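Local coordinates for protein metal-dependent phosphohydrolase, HDOD domain-containing (PDB 3HC1) that is of unknown function but binds two iron ions in an all-helical HD-type domain, consistent with metal-dependent phosphohydrolase activity, at residues Tyr225-Phe236 / His264-Leu274; Ile129-Thr137 / Ser277-Leu288. One frame throughout, in Å; residues are numbered along the deposited sequence.

Contact 1: residues Tyr225-Phe236 / His264-Leu274; sequences YKQAAIVAMVAF and HPSWGVIRRSL
F236, H264 and W267 form an aromatic cluster at one end of an antiparallel helix pair in this all-helical HD-type fold; helices 229-236 and 266-273 run 8.6 Å apart at closest, 159° between their directions. The F236 ring plays two parts. Its edge meets the face of H264 in a T-shaped pair (planes at 77°), with F236 CD2 3.6 Å from H264 CG, while one of its own faces receives the edge of W267, whose six-membered ring is inclined to it. F236 gets there because its CG stands anti to the backbone N. Histidine suits position 264 because its ring edge remains polar: ND1 accepts from S266 N near the ring plane, a capping bond at the turn leading into the helix, and NE2 meets a water that also binds A235 O weakly. The indole NH of W267 is satisfied by L261 O.

Between the ends, small residues permit the close approach. A232 CB rests 3.6 Å from V269 CG1, and the selenomethionine M233 crosses I270 at about a right angle, its CG against I270 CD1. S266 OG donates to A232 O (2.7 Å), entering from the opposite face of the carbonyl plane to F236 N, so this buried oxygen serves two donors.

At the other end K226 and R272 slide past each other in opposite directions, their aliphatic parts touching. A long arginine is suited to reaching back to the loop before helix 229-236: R272 NE points at a lone pair of K226 O, 2.8 Å away and nearly straight at 174°, while R272 NH2 bonds weakly to Y225 O.

Contact 2: residues Ile129-Thr137 / Ser277-Leu288; sequences IAKLIAERT and SDFDEKLIVAEL
R136 and E287 join the two segments by a side-on salt bridge, the one ionic link in a largely apolar packing of helix 116-136, which carries the iron ligand H122, against the C-terminal helix 281-302. The segments 129-136 and 281-288 run roughly antiparallel, at 144°, and their axes come no closer than 11.3 Å, a spacing bridged by branched aliphatic side chains. Each nitrogen takes its own oxygen: R136 NE donates to E287 OE1 (2.9 Å) and R136 NH2 to E287 OE2 (2.8 Å), both on syn lone pairs. The guanidinium and carboxylate planes lie only 18° apart, although the two chains cross at about a right angle; R136 bends at chi2 (-64°), whereas E287 is extended. With an alanine at E287, the R136 guanidinium would probably lose its charged mate and be free to turn.

Among the apolar contacts, both methyls of L288 lie against I129 CG2, L288 CD1 at 4.0 Å, and I133 CG1 meets I284 CG2. I284 CD1 also touches R136 CB, so the aliphatic base of the arginine belongs to the packing while its head carries the charge.

One CH-pi contact closes the end: T137 CG2 sits over a face of the F279 ring, 3.8 Å from its centroid. Threonine fits because its branches divide the work, the methyl meeting the ring while T137 OG1 donates to I133 O (2.8 Å), one turn back.

The methyl groups thus pack inside, while the R136-E287 pair, its charges probably offsetting each other, lies at the more exposed side.

Contacts 1 and 2 lie on the same side of the chain's centre, their centres 12 Å apart. Along the sequence 129-137 comes first, then both segments of contact 1, and finally 277-288, so the helix pair of contact 1 is enclosed by the longer-range pairing of contact 2. Helices 266-273 and 281-302 are consecutive, and the turn between them is tied by R271, whose NH2 forms a salt bridge with E281 OE1. The contacts also touch directly, F236 packing on I133 and W267 on E281. Together they join helices 116-136 and 229-243, which supply the iron ligands H122 and D238, to the C-terminal helices.

Contact 1: residues Tyr225-Phe236 / His264-Leu274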
loop_
_atom_site.group_PDB
_atom_site.type_symbol
_atom_site.label_atom_id
_atom_site.label_comp_id
_atom_site.label_asym_id
_atom_site.label_seq_id
_atom_site.Cartn_x
_atom_site.Cartn_y
_atom_site.Cartn_z
ATOM N N TYR A 225 -0.495 19.646 5.646
ATOM C CA TYR A 225 0.735 19.922 6.342
ATOM C C TYR A 225 1.983 19.629 5.480
ATOM O O TYR A 225 1.962 18.860 4.508
ATOM C CB TYR A 225 0.780 19.112 7.645
ATOM C CG TYR A 225 0.411 17.642 7.468
ATOM C CD1 TYR A 225 1.355 16.701 7.013
ATOM C CD2 TYR A 225 -0.867 17.167 7.806
ATOM C CE1 TYR A 225 1.034 15.330 6.872
ATOM C CE2 TYR A 225 -1.179 15.757 7.683
ATOM C CZ TYR A 225 -0.235 14.873 7.215
ATOM O OH TYR A 225 -0.523 13.517 7.090
ATOM N N LYS A 226 3.088 20.187 5.932
ATOM C CA LYS A 226 4.303 20.276 5.142
ATOM C C LYS A 226 5.078 18.978 5.192
ATOM O O LYS A 226 5.653 18.557 4.219
ATOM C CB LYS A 226 5.166 21.436 5.703
ATOM C CG LYS A 226 6.450 21.724 4.948
ATOM C CD LYS A 226 7.326 22.708 5.734
ATOM C CE LYS A 226 8.399 23.306 4.853
ATOM N NZ LYS A 226 9.578 23.692 5.680
ATOM N N GLN A 227 5.132 18.343 6.348
ATOM C CA GLN A 227 5.884 17.113 6.444
ATOM C C GLN A 227 4.996 15.970 5.982
ATOM O O GLN A 227 4.384 15.270 6.788
ATOM C CB GLN A 227 6.389 16.922 7.856
ATOM C CG GLN A 227 7.396 18.017 8.260
ATOM C CD GLN A 227 8.800 17.494 8.366
ATOM O OE1 GLN A 227 9.284 16.800 7.465
ATOM N NE2 GLN A 227 9.463 17.796 9.483
ATOM N N ALA A 228 4.991 15.779 4.665
ATOM C CA ALA A 228 4.092 14.833 4.008
ATOM C C ALA A 228 4.845 13.865 3.090
ATOM O O ALA A 228 4.295 13.442 2.068
ATOM C CB ALA A 228 3.001 15.627 3.246
ATOM N N ALA A 229 6.056 13.439 3.506
ATOM C CA ALA A 229 6.952 12.527 2.729
ATOM C C ALA A 229 6.296 11.210 2.462
ATOM O O ALA A 229 6.258 10.793 1.320
ATOM C CB ALA A 229 8.281 12.287 3.395
ATOM N N ILE A 230 5.710 10.565 3.470
ATOM C CA ILE A 230 5.136 9.244 3.250
ATOM C C ILE A 230 4.008 9.288 2.228
ATOM O O ILE A 230 3.990 8.484 1.320
ATOM C CB ILE A 230 4.674 8.558 4.579
ATOM C CG1 ILE A 230 5.898 8.307 5.510
ATOM C CG2 ILE A 230 3.991 7.241 4.258
ATOM C CD1 ILE A 230 5.566 7.912 6.946
ATOM N N VAL A 231 3.076 10.223 2.389
ATOM C CA VAL A 231 1.944 10.343 1.509
ATOM C C VAL A 231 2.451 10.623 0.088
ATOM O O VAL A 231 1.994 10.004 -0.875
ATOM C CB VAL A 231 0.974 11.500 1.868
ATOM C CG1 VAL A 231 -0.288 11.352 0.963
ATOM C CG2 VAL A 231 0.599 11.506 3.348
ATOM N N ALA A 232 3.407 11.554 -0.023
ATOM C CA ALA A 232 3.977 11.913 -1.301
ATOM C C ALA A 232 4.585 10.677 -1.989
ATOM O O ALA A 232 4.357 10.472 -3.193
ATOM C CB ALA A 232 4.999 13.043 -1.117
HETATM N N MSE A 233 5.288 9.833 -1.205
HETATM C CA MSE A 233 5.906 8.607 -1.707
HETATM C C MSE A 233 4.899 7.607 -2.241
HETATM O O MSE A 233 5.077 7.007 -3.332
HETATM C CB MSE A 233 6.863 7.975 -0.623
HETATM C CG MSE A 233 8.172 8.824 -0.576
HETATM SE SE MSE A 233 9.129 8.367 1.006
HETATM C CE MSE A 233 10.100 10.058 1.000
ATOM N N VAL A 234 3.839 7.424 -1.478
ATOM C CA VAL A 234 2.791 6.442 -1.843
ATOM C C VAL A 234 1.959 7.002 -2.987
ATOM O O VAL A 234 1.576 6.234 -3.899
ATOM C CB VAL A 234 1.927 6.079 -0.616
ATOM C CG1 VAL A 234 0.579 5.278 -1.004
ATOM C CG2 VAL A 234 2.784 5.340 0.470
ATOM N N ALA A 235 1.656 8.308 -2.979
ATOM C CA ALA A 235 0.900 8.875 -4.124
ATOM C C ALA A 235 1.681 8.697 -5.394
ATOM O O ALA A 235 1.089 8.318 -6.414
ATOM C CB ALA A 235 0.537 10.380 -3.974
ATOM N N PHE A 236 2.999 8.992 -5.364
ATOM C CA PHE A 236 3.834 8.765 -6.556
ATOM C C PHE A 236 3.824 7.301 -6.975
ATOM O O PHE A 236 3.586 6.964 -8.158
ATOM C CB PHE A 236 5.282 9.283 -6.409
ATOM C CG PHE A 236 6.126 9.002 -7.589
ATOM C CD1 PHE A 236 6.731 7.781 -7.738
ATOM C CD2 PHE A 236 6.215 9.930 -8.621
ATOM C CE1 PHE A 236 7.446 7.483 -8.847
ATOM C CE2 PHE A 236 6.939 9.637 -9.740
ATOM C CZ PHE A 236 7.552 8.423 -9.858
ATOM N N HIS A 264 6.381 15.063 -11.413
ATOM C CA HIS A 264 5.322 14.795 -10.429
ATOM C C HIS A 264 5.463 15.679 -9.165
ATOM O O HIS A 264 6.577 15.897 -8.697
ATOM C CB HIS A 264 5.357 13.326 -10.043
ATOM C CG HIS A 264 4.126 12.841 -9.310
ATOM N ND1 HIS A 264 3.913 13.081 -7.969
ATOM C CD2 HIS A 264 3.115 12.038 -9.709
ATOM C CE1 HIS A 264 2.780 12.505 -7.593
ATOM N NE2 HIS A 264 2.272 11.868 -8.634
ATOM N N PRO A 265 4.336 16.184 -8.636
ATOM C CA PRO A 265 4.397 17.083 -7.478
ATOM C C PRO A 265 4.964 16.477 -6.193
ATOM O O PRO A 265 5.377 17.226 -5.291
ATOM C CB PRO A 265 2.927 17.507 -7.284
ATOM C CG PRO A 265 2.118 16.591 -8.086
ATOM C CD PRO A 265 2.974 16.133 -9.207
ATOM N N SER A 266 4.993 15.151 -6.101
ATOM C CA SER A 266 5.516 14.500 -4.914
ATOM C C SER A 266 6.993 14.822 -4.694
ATOM O O SER A 266 7.424 14.859 -3.565
ATOM C CB SER A 266 5.350 12.992 -4.960
ATOM O OG SER A 266 4.023 12.613 -4.743
ATOM N N TRP A 267 7.751 15.035 -5.769
ATOM C CA TRP A 267 9.188 15.242 -5.647
ATOM C C TRP A 267 9.464 16.502 -4.843
ATOM O O TRP A 267 10.258 16.455 -3.942
ATOM C CB TRP A 267 9.907 15.279 -7.002
ATOM C CG TRP A 267 9.793 14.047 -7.735
ATOM C CD1 TRP A 267 9.214 13.875 -8.956
ATOM C CD2 TRP A 267 10.199 12.749 -7.292
ATOM N NE1 TRP A 267 9.261 12.548 -9.314
ATOM C CE2 TRP A 267 9.869 11.839 -8.310
ATOM C CE3 TRP A 267 10.888 12.278 -6.162
ATOM C CZ2 TRP A 267 10.169 10.462 -8.222
ATOM C CZ3 TRP A 267 11.155 10.933 -6.052
ATOM C CH2 TRP A 267 10.794 10.027 -7.073
ATOM N N GLY A 268 8.779 17.613 -5.152
ATOM C CA GLY A 268 8.838 18.809 -4.333
ATOM C C GLY A 268 8.371 18.624 -2.884
ATOM O O GLY A 268 8.948 19.204 -1.951
ATOM N N VAL A 269 7.363 17.789 -2.670
ATOM C CA VAL A 269 6.832 17.581 -1.320
ATOM C C VAL A 269 7.857 16.841 -0.458
ATOM O O VAL A 269 8.108 17.212 0.733
ATOM C CB VAL A 269 5.436 16.895 -1.381
ATOM C CG1 VAL A 269 4.958 16.442 0.010
ATOM C CG2 VAL A 269 4.440 17.909 -1.992
ATOM N N ILE A 270 8.523 15.873 -1.082
ATOM C CA ILE A 270 9.584 15.097 -0.424
ATOM C C ILE A 270 10.733 16.048 -0.069
ATOM O O ILE A 270 11.165 16.029 1.079
ATOM C CB ILE A 270 10.077 13.919 -1.288
ATOM C CG1 ILE A 270 8.963 12.907 -1.448
ATOM C CG2 ILE A 270 11.317 13.237 -0.662
ATOM C CD1 ILE A 270 9.180 11.856 -2.515
ATOM N N ARG A 271 11.191 16.901 -1.010
ATOM C CA ARG A 271 12.242 17.885 -0.706
ATOM C C ARG A 271 11.887 18.888 0.397
ATOM O O ARG A 271 12.750 19.254 1.168
ATOM C CB ARG A 271 12.650 18.728 -1.923
ATOM C CG ARG A 271 13.406 17.981 -2.940
ATOM C CD ARG A 271 14.217 18.869 -3.884
ATOM N NE ARG A 271 15.003 17.946 -4.688
ATOM C CZ ARG A 271 14.598 17.356 -5.809
ATOM N NH1 ARG A 271 13.426 17.655 -6.354
ATOM N NH2 ARG A 271 15.407 16.490 -6.417
ATOM N N ARG A 272 10.667 19.399 0.408
ATOM C CA ARG A 272 10.243 20.296 1.478
ATOM C C ARG A 272 10.192 19.530 2.830
ATOM O O ARG A 272 10.439 20.134 3.876
ATOM C CB ARG A 272 8.904 20.967 1.152
ATOM C CG ARG A 272 7.698 20.245 1.724
ATOM C CD ARG A 272 6.357 20.764 1.223
ATOM N NE ARG A 272 5.233 19.979 1.793
ATOM C CZ ARG A 272 3.992 19.955 1.284
ATOM N NH1 ARG A 272 3.704 20.631 0.176
ATOM N NH2 ARG A 272 3.014 19.232 1.874
ATOM N N SER A 273 9.885 18.225 2.812
ATOM C CA SER A 273 9.775 17.418 4.040
ATOM C C SER A 273 11.154 16.978 4.592
ATOM O O SER A 273 11.324 16.791 5.794
ATOM C CB SER A 273 8.894 16.163 3.817
ATOM O OG SER A 273 7.616 16.457 3.241
ATOM N N LEU A 274 12.106 16.773 3.694
ATOM C CA LEU A 274 13.430 16.255 4.012
ATOM C C LEU A 274 14.441 17.300 3.544
ATOM O O LEU A 274 15.024 17.171 2.469
ATOM C CB LEU A 274 13.654 14.912 3.289
ATOM C CG LEU A 274 12.604 13.810 3.549
ATOM C CD1 LEU A 274 12.856 12.529 2.694
ATOM C CD2 LEU A 274 12.526 13.476 5.055
HETATM O O HOH W 1 -0.116 10.763 -7.470
#

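Contact 2: residues Ile129-Thr137 / Ser277-Leu288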
loop_
_atom_site.group_PDB
_atom_site.type_symbol
_atom_site.label_atom_id
_atom_site.label_comp_id
_atom_site.label_asym_id
_atom_site.label_seq_id
_atom_site.Cartn_x
_atom_site.Cartn_y
_atom_site.Cartn_z
ATOM N N ILE A 129 7.467 -0.181 -4.364
ATOM C CA ILE A 129 7.991 0.985 -5.070
ATOM C C ILE A 129 8.075 2.184 -4.147
ATOM O O ILE A 129 9.075 2.921 -4.181
ATOM C CB ILE A 129 7.164 1.316 -6.359
ATOM C CG1 ILE A 129 7.521 0.238 -7.393
ATOM C CG2 ILE A 129 7.488 2.770 -6.887
ATOM C CD1 ILE A 129 6.648 0.108 -8.530
ATOM N N ALA A 130 7.040 2.399 -3.328
ATOM C CA ALA A 130 7.093 3.492 -2.367
ATOM C C ALA A 130 8.296 3.317 -1.415
ATOM O O ALA A 130 8.955 4.300 -1.096
ATOM C CB ALA A 130 5.840 3.609 -1.610
ATOM N N LYS A 131 8.593 2.085 -1.025
ATOM C CA LYS A 131 9.735 1.847 -0.173
ATOM C C LYS A 131 11.013 2.161 -0.912
ATOM O O LYS A 131 11.877 2.810 -0.325
ATOM C CB LYS A 131 9.791 0.458 0.400
ATOM C CG LYS A 131 10.784 0.378 1.582
ATOM C CD LYS A 131 10.951 -1.021 2.096
ATOM C CE LYS A 131 12.001 -1.073 3.225
ATOM N NZ LYS A 131 12.363 -2.480 3.603
ATOM N N LEU A 132 11.132 1.726 -2.186
ATOM C CA LEU A 132 12.340 2.015 -2.987
ATOM C C LEU A 132 12.618 3.519 -2.997
ATOM O O LEU A 132 13.784 3.950 -2.797
ATOM C CB LEU A 132 12.224 1.495 -4.420
ATOM C CG LEU A 132 12.266 -0.018 -4.643
ATOM C CD1 LEU A 132 11.739 -0.357 -6.037
ATOM C CD2 LEU A 132 13.679 -0.589 -4.404
ATOM N N ILE A 133 11.552 4.316 -3.205
ATOM C CA ILE A 133 11.675 5.751 -3.172
ATOM C C ILE A 133 12.165 6.281 -1.803
ATOM O O ILE A 133 13.036 7.200 -1.747
ATOM C CB ILE A 133 10.400 6.448 -3.670
ATOM C CG1 ILE A 133 10.164 6.072 -5.150
ATOM C CG2 ILE A 133 10.529 7.986 -3.494
ATOM C CD1 ILE A 133 8.756 6.190 -5.622
ATOM N N ALA A 134 11.620 5.721 -0.715
ATOM C CA ALA A 134 12.019 6.068 0.625
ATOM C C ALA A 134 13.535 5.900 0.757
ATOM O O ALA A 134 14.239 6.779 1.221
ATOM C CB ALA A 134 11.377 5.162 1.580
ATOM N N GLU A 135 14.003 4.749 0.334
ATOM C CA GLU A 135 15.424 4.427 0.359
ATOM C C GLU A 135 16.267 5.388 -0.480
ATOM O O GLU A 135 17.266 5.925 0.012
ATOM C CB GLU A 135 15.633 2.953 -0.042
ATOM C CG GLU A 135 14.997 1.995 0.994
ATOM C CD GLU A 135 14.925 0.533 0.547
ATOM O OE1 GLU A 135 14.939 0.241 -0.664
ATOM O OE2 GLU A 135 14.851 -0.325 1.443
ATOM N N ARG A 136 15.846 5.664 -1.716
ATOM C CA ARG A 136 16.632 6.531 -2.596
ATOM C C ARG A 136 16.655 7.994 -2.194
ATOM O O ARG A 136 17.549 8.743 -2.612
ATOM C CB ARG A 136 16.153 6.454 -4.062
ATOM C CG ARG A 136 16.273 5.104 -4.696
ATOM C CD ARG A 136 17.693 4.597 -4.828
ATOM N NE ARG A 136 17.634 3.236 -5.342
ATOM C CZ ARG A 136 17.472 2.132 -4.615
ATOM N NH1 ARG A 136 17.425 2.174 -3.286
ATOM N NH2 ARG A 136 17.369 0.961 -5.230
ATOM N N THR A 137 15.702 8.419 -1.381
ATOM C CA THR A 137 15.623 9.816 -0.986
ATOM C C THR A 137 16.121 9.991 0.447
ATOM O O THR A 137 16.048 11.084 0.999
ATOM C CB THR A 137 14.179 10.339 -1.156
ATOM O OG1 THR A 137 13.273 9.587 -0.318
ATOM C CG2 THR A 137 13.737 10.284 -2.644
ATOM N N SER A 277 17.834 16.069 2.136
ATOM C CA SER A 277 17.881 14.995 1.118
ATOM C C SER A 277 18.231 15.487 -0.293
ATOM O O SER A 277 17.625 16.432 -0.838
ATOM C CB SER A 277 16.592 14.169 1.086
ATOM O OG SER A 277 15.551 14.840 0.411
ATOM N N ASP A 278 19.240 14.838 -0.858
ATOM C CA ASP A 278 19.736 15.139 -2.196
ATOM C C ASP A 278 19.506 13.912 -3.056
ATOM O O ASP A 278 20.041 12.828 -2.776
ATOM C CB ASP A 278 21.228 15.477 -2.151
ATOM C CG ASP A 278 21.502 16.803 -1.468
ATOM O OD1 ASP A 278 20.617 17.321 -0.741
ATOM O OD2 ASP A 278 22.615 17.336 -1.660
ATOM N N PHE A 279 18.678 14.072 -4.076
ATOM C CA PHE A 279 18.366 12.985 -4.986
ATOM C C PHE A 279 18.088 13.547 -6.367
ATOM O O PHE A 279 17.804 14.750 -6.521
ATOM C CB PHE A 279 17.169 12.161 -4.482
ATOM C CG PHE A 279 15.888 12.942 -4.358
ATOM C CD1 PHE A 279 15.042 13.093 -5.442
ATOM C CD2 PHE A 279 15.514 13.489 -3.145
ATOM C CE1 PHE A 279 13.851 13.790 -5.330
ATOM C CE2 PHE A 279 14.312 14.171 -3.018
ATOM C CZ PHE A 279 13.484 14.324 -4.098
ATOM N N ASP A 280 18.163 12.670 -7.360
ATOM C CA ASP A 280 17.826 13.041 -8.691
ATOM C C ASP A 280 16.615 12.189 -9.096
ATOM O O ASP A 280 16.755 11.011 -9.408
ATOM C CB ASP A 280 19.031 12.809 -9.593
ATOM C CG ASP A 280 18.770 13.186 -11.030
ATOM O OD1 ASP A 280 17.645 13.601 -11.365
ATOM O OD2 ASP A 280 19.713 13.080 -11.831
ATOM N N GLU A 281 15.433 12.808 -9.112
ATOM C CA GLU A 281 14.209 12.095 -9.488
ATOM C C GLU A 281 14.258 11.549 -10.936
ATOM O O GLU A 281 13.624 10.544 -11.236
ATOM C CB GLU A 281 12.975 12.967 -9.253
ATOM C CG GLU A 281 12.892 14.242 -10.074
ATOM C CD GLU A 281 13.480 15.445 -9.346
ATOM O OE1 GLU A 281 14.531 15.282 -8.712
ATOM O OE2 GLU A 281 12.874 16.522 -9.395
ATOM N N LYS A 282 15.025 12.180 -11.829
ATOM C CA LYS A 282 15.248 11.623 -13.178
ATOM C C LYS A 282 15.870 10.222 -13.124
ATOM O O LYS A 282 15.402 9.293 -13.778
ATOM C CB LYS A 282 16.140 12.538 -14.027
ATOM C CG LYS A 282 15.497 13.883 -14.402
ATOM C CD LYS A 282 16.394 14.691 -15.356
ATOM C CE LYS A 282 17.636 15.298 -14.637
ATOM N NZ LYS A 282 18.898 15.442 -15.486
ATOM N N LEU A 283 16.913 10.057 -12.325
ATOM C CA LEU A 283 17.577 8.742 -12.195
ATOM C C LEU A 283 16.707 7.724 -11.451
ATOM O O LEU A 283 16.736 6.539 -11.774
ATOM C CB LEU A 283 18.925 8.885 -11.507
ATOM C CG LEU A 283 19.890 9.802 -12.278
ATOM C CD1 LEU A 283 21.183 10.057 -11.458
ATOM C CD2 LEU A 283 20.210 9.256 -13.688
ATOM N N ILE A 284 15.933 8.183 -10.471
ATOM C CA ILE A 284 14.997 7.293 -9.773
ATOM C C ILE A 284 13.910 6.774 -10.726
ATOM O O ILE A 284 13.641 5.592 -10.739
ATOM C CB ILE A 284 14.311 7.935 -8.535
ATOM C CG1 ILE A 284 15.350 8.421 -7.502
ATOM C CG2 ILE A 284 13.297 6.925 -7.865
ATOM C CD1 ILE A 284 14.764 9.290 -6.412
ATOM N N VAL A 285 13.278 7.653 -11.500
ATOM C CA VAL A 285 12.287 7.206 -12.464
ATOM C C VAL A 285 12.932 6.221 -13.448
ATOM O O VAL A 285 12.371 5.167 -13.737
ATOM C CB VAL A 285 11.637 8.363 -13.230
ATOM C CG1 VAL A 285 10.742 7.786 -14.395
ATOM C CG2 VAL A 285 10.807 9.183 -12.298
ATOM N N ALA A 286 14.139 6.557 -13.928
ATOM C CA ALA A 286 14.852 5.677 -14.839
ATOM C C ALA A 286 15.098 4.308 -14.264
ATOM O O ALA A 286 14.875 3.272 -14.979
ATOM C CB ALA A 286 16.140 6.298 -15.332
ATOM N N GLU A 287 15.520 4.276 -12.999
ATOM C CA GLU A 287 15.742 3.004 -12.284
ATOM C C GLU A 287 14.476 2.161 -12.168
ATOM O O GLU A 287 14.490 0.930 -12.383
ATOM C CB GLU A 287 16.321 3.253 -10.885
ATOM C CG GLU A 287 16.611 1.967 -10.147
ATOM C CD GLU A 287 17.009 2.166 -8.702
ATOM O OE1 GLU A 287 17.227 3.319 -8.254
ATOM O OE2 GLU A 287 17.148 1.141 -8.022
ATOM N N LEU A 288 13.387 2.805 -11.753
ATOM C CA LEU A 288 12.088 2.108 -11.662
ATOM C C LEU A 288 11.712 1.476 -13.006
ATOM O O LEU A 288 11.387 0.280 -13.096
ATOM C CB LEU A 288 11.000 3.074 -11.173
ATOM C CG LEU A 288 11.164 3.470 -9.675
ATOM C CD1 LEU A 288 10.157 4.552 -9.351
ATOM C CD2 LEU A 288 11.075 2.276 -8.699
#